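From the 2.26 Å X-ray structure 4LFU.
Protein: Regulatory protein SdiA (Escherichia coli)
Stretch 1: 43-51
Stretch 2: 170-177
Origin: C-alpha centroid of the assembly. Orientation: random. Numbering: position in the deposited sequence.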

# COMPACT_ATOMS: atom_id res chain seq x y z
N SER A 43 6.45 -2.71 20.24
CA SER A 43 7.17 -1.67 19.55
C SER A 43 6.42 -1.34 18.25
O SER A 43 5.92 -2.21 17.58
CB SER A 43 8.62 -2.09 19.27
OG SER A 43 8.71 -3.14 18.33
N LEU A 44 6.33 -0.05 17.93
CA LEU A 44 5.70 0.36 16.69
C LEU A 44 6.80 1.05 15.89
O LEU A 44 7.32 2.08 16.33
CB LEU A 44 4.54 1.31 17.01
CG LEU A 44 3.19 1.24 16.26
CD1 LEU A 44 2.64 2.69 16.00
CD2 LEU A 44 3.20 0.41 14.96
N CYS A 45 7.21 0.43 14.77
CA CYS A 45 8.28 0.92 13.86
C CYS A 45 7.75 1.18 12.47
O CYS A 45 7.00 0.39 11.93
CB CYS A 45 9.41 -0.10 13.69
SG CYS A 45 10.19 -0.62 15.21
N VAL A 46 8.21 2.28 11.89
CA VAL A 46 7.74 2.74 10.59
C VAL A 46 8.95 2.99 9.72
O VAL A 46 9.74 3.88 10.03
CB VAL A 46 6.84 4.03 10.73
CG1 VAL A 46 6.34 4.51 9.39
CG2 VAL A 46 5.64 3.75 11.67
N ARG A 47 9.10 2.18 8.66
CA ARG A 47 10.10 2.40 7.62
C ARG A 47 9.49 3.32 6.56
O ARG A 47 8.59 2.93 5.82
CB ARG A 47 10.61 1.07 6.94
CG ARG A 47 10.66 -0.21 7.83
CD ARG A 47 11.49 -1.42 7.22
NE ARG A 47 12.91 -1.07 7.21
CZ ARG A 47 13.94 -1.87 7.51
NH1 ARG A 47 13.74 -3.15 7.85
NH2 ARG A 47 15.17 -1.38 7.47
N HIS A 48 9.98 4.56 6.53
CA HIS A 48 9.52 5.55 5.57
C HIS A 48 10.02 5.25 4.16
O HIS A 48 11.09 4.67 3.98
CB HIS A 48 9.96 6.94 6.02
CG HIS A 48 9.20 7.45 7.22
ND1 HIS A 48 9.23 6.80 8.44
CD2 HIS A 48 8.42 8.53 7.38
CE1 HIS A 48 8.48 7.47 9.30
NE2 HIS A 48 7.98 8.53 8.68
N PRO A 49 9.23 5.63 3.13
CA PRO A 49 9.63 5.38 1.76
C PRO A 49 10.84 6.23 1.34
O PRO A 49 11.54 5.87 0.40
CB PRO A 49 8.40 5.78 0.96
CG PRO A 49 7.80 6.86 1.76
CD PRO A 49 7.94 6.34 3.19
N VAL A 50 11.08 7.35 2.02
CA VAL A 50 12.14 8.31 1.67
C VAL A 50 12.84 8.76 2.95
O VAL A 50 12.22 8.74 4.02
CB VAL A 50 11.57 9.58 0.94
CG1 VAL A 50 11.02 9.22 -0.43
CG2 VAL A 50 10.51 10.25 1.75
N PRO A 51 14.13 9.17 2.86
CA PRO A 51 15.04 9.21 1.69
C PRO A 51 15.33 7.80 1.14
O PRO A 51 15.35 6.84 1.92
CB PRO A 51 16.32 9.86 2.24
CG PRO A 51 15.92 10.51 3.50
CD PRO A 51 14.82 9.65 4.08
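Stretch 2 (170-177) DEIVMTPE

A strand offers alternate side chains to each of its two surroundings, and an irregular segment can pack against one of them without joining the sheet. The contact between residues 170-177 and 43-51 of SdiA is a compact example. Residues 43-47 are extended, and the CA-to-CB bonds of Leu-44 and Val-46 point toward the second stretch while those of Cys-45 and Arg-47 point away. The pattern carries on past the strand's end, for His-48 and Val-50 also point toward it.

The second stretch has no regular helix or strand. It starts with a tight turn, in which the backbone N of both Val-173 (3.2 Å) and Met-174 (3.1 Å) donates a hydrogen bond to O of Asp-170. The Asp-170 side chain, with chi1 t, reinforces the turn by accepting a hydrogen bond at OD1 from N of Ile-172, at 3.1 Å. From Met-174 onward the backbone opens into an extended conformation and runs in the same general direction as stretch 1: CA of Val-173 lies 6.4 Å from CA of Val-46, and CA of Thr-175 lies 6.9 Å from CA of His-48. No clear hydrogen bond links the two segments; they meet through side chains packed on one another and on backbone atoms.

Ile-172 is the most extensively covered residue. Its CA-to-CB bond points sideways, but chi1 and chi2 are both t, and the extended chain brings its end nearer the strand. CD1 of Ile-172 thereby comes within 3.6 Å of O of Leu-44 and 4.3 Å of CD1 of Leu-44, whose own chi angles lie between the usual wells. Val-46, with chi1 t, places CG2 4.1 Å from CG1 of Ile-172 and 3.9 Å from CG1 of Val-173. The latter contact is made even though Val-173 directs its CA-to-CB bond away: with chi1 m, its CG1 still reaches the strand valine. One methyl group of Val-46 thus touches two successive residues of the turn.

His-48 occupies the passage from turn to extended segment. Its chi1 is m, and ND1 makes a weak hydrogen bond back to O of Val-46, 3.4 Å away, which is consistent with the ring's orientation. The ring edge then meets backbone carbonyls of stretch 2, with NE2 3.4 Å from O of Met-174. The buried His-48 side chain thus has a weak bond back to the preceding strand, while its ring edge faces the main chain of stretch 2.

Beyond the histidine the contact becomes apolar again. Thr-175, with chi1 p, puts its methyl CG2 3.5 Å from CD of Pro-49 and 4.1 Å from CD2 of His-48. Val-50, with chi1 m, extends CG2 to 3.6 Å from CD of Pro-176, closing the interface before the cis peptide bond that precedes Pro-51. Altogether 394 Å² is buried, a modest area, made by side-chain packing on side chains and backbone, with no backbone ladder between the stretches.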

# COMPACT_ATOMS: atom_id res chain seq x y z
N ASP A 170 1.33 12.83 13.17
CA ASP A 170 2.51 12.39 13.92
C ASP A 170 3.77 12.09 13.09
O ASP A 170 3.70 11.55 11.98
CB ASP A 170 2.17 11.21 14.82
CG ASP A 170 3.09 11.13 16.02
OD1 ASP A 170 4.20 10.57 15.91
OD2 ASP A 170 2.71 11.67 17.08
N GLU A 171 4.92 12.47 13.67
CA GLU A 171 6.24 12.40 13.05
C GLU A 171 6.66 10.96 12.74
O GLU A 171 7.47 10.71 11.83
CB GLU A 171 7.28 13.05 13.99
CG GLU A 171 7.17 12.44 15.42
CD GLU A 171 8.22 12.92 16.42
OE1 GLU A 171 8.07 12.55 17.61
OE2 GLU A 171 9.18 13.65 16.04
N ILE A 172 6.11 10.02 13.51
CA ILE A 172 6.41 8.61 13.37
C ILE A 172 5.98 8.11 11.98
O ILE A 172 6.69 7.29 11.38
CB ILE A 172 5.83 7.75 14.53
CG1 ILE A 172 6.61 6.43 14.66
CG2 ILE A 172 4.29 7.56 14.40
CD1 ILE A 172 6.01 5.37 15.58
N VAL A 173 4.86 8.62 11.47
CA VAL A 173 4.27 8.15 10.22
C VAL A 173 4.29 9.12 9.02
O VAL A 173 4.08 8.68 7.89
CB VAL A 173 2.81 7.67 10.41
CG1 VAL A 173 2.77 6.29 10.94
CG2 VAL A 173 2.02 8.62 11.31
N MET A 174 4.50 10.41 9.26
CA MET A 174 4.41 11.41 8.17
C MET A 174 5.66 11.53 7.29
O MET A 174 6.79 11.61 7.79
CB MET A 174 4.00 12.81 8.68
CG MET A 174 2.65 12.92 9.38
SD MET A 174 1.21 12.05 8.71
CE MET A 174 0.84 13.00 7.22
N THR A 175 5.42 11.58 5.98
CA THR A 175 6.47 11.76 4.96
C THR A 175 6.59 13.27 4.67
O THR A 175 5.73 14.02 5.10
CB THR A 175 6.16 10.91 3.69
OG1 THR A 175 4.78 11.06 3.31
CG2 THR A 175 6.42 9.45 3.96
N PRO A 176 7.68 13.72 3.99
CA PRO A 176 7.84 15.15 3.70
C PRO A 176 6.60 15.74 3.01
O PRO A 176 6.00 15.10 2.13
CB PRO A 176 9.03 15.18 2.73
CG PRO A 176 9.83 14.01 3.11
CD PRO A 176 8.82 12.95 3.45
N GLU A 177 6.21 16.93 3.45
CA GLU A 177 5.04 17.61 2.93
C GLU A 177 5.35 18.18 1.55
O GLU A 177 6.41 18.76 1.34
CB GLU A 177 4.64 18.73 3.87
CG GLU A 177 3.18 19.11 3.80
CD GLU A 177 2.90 20.45 4.48
OE1 GLU A 177 3.88 21.22 4.70
OE2 GLU A 177 1.71 20.73 4.78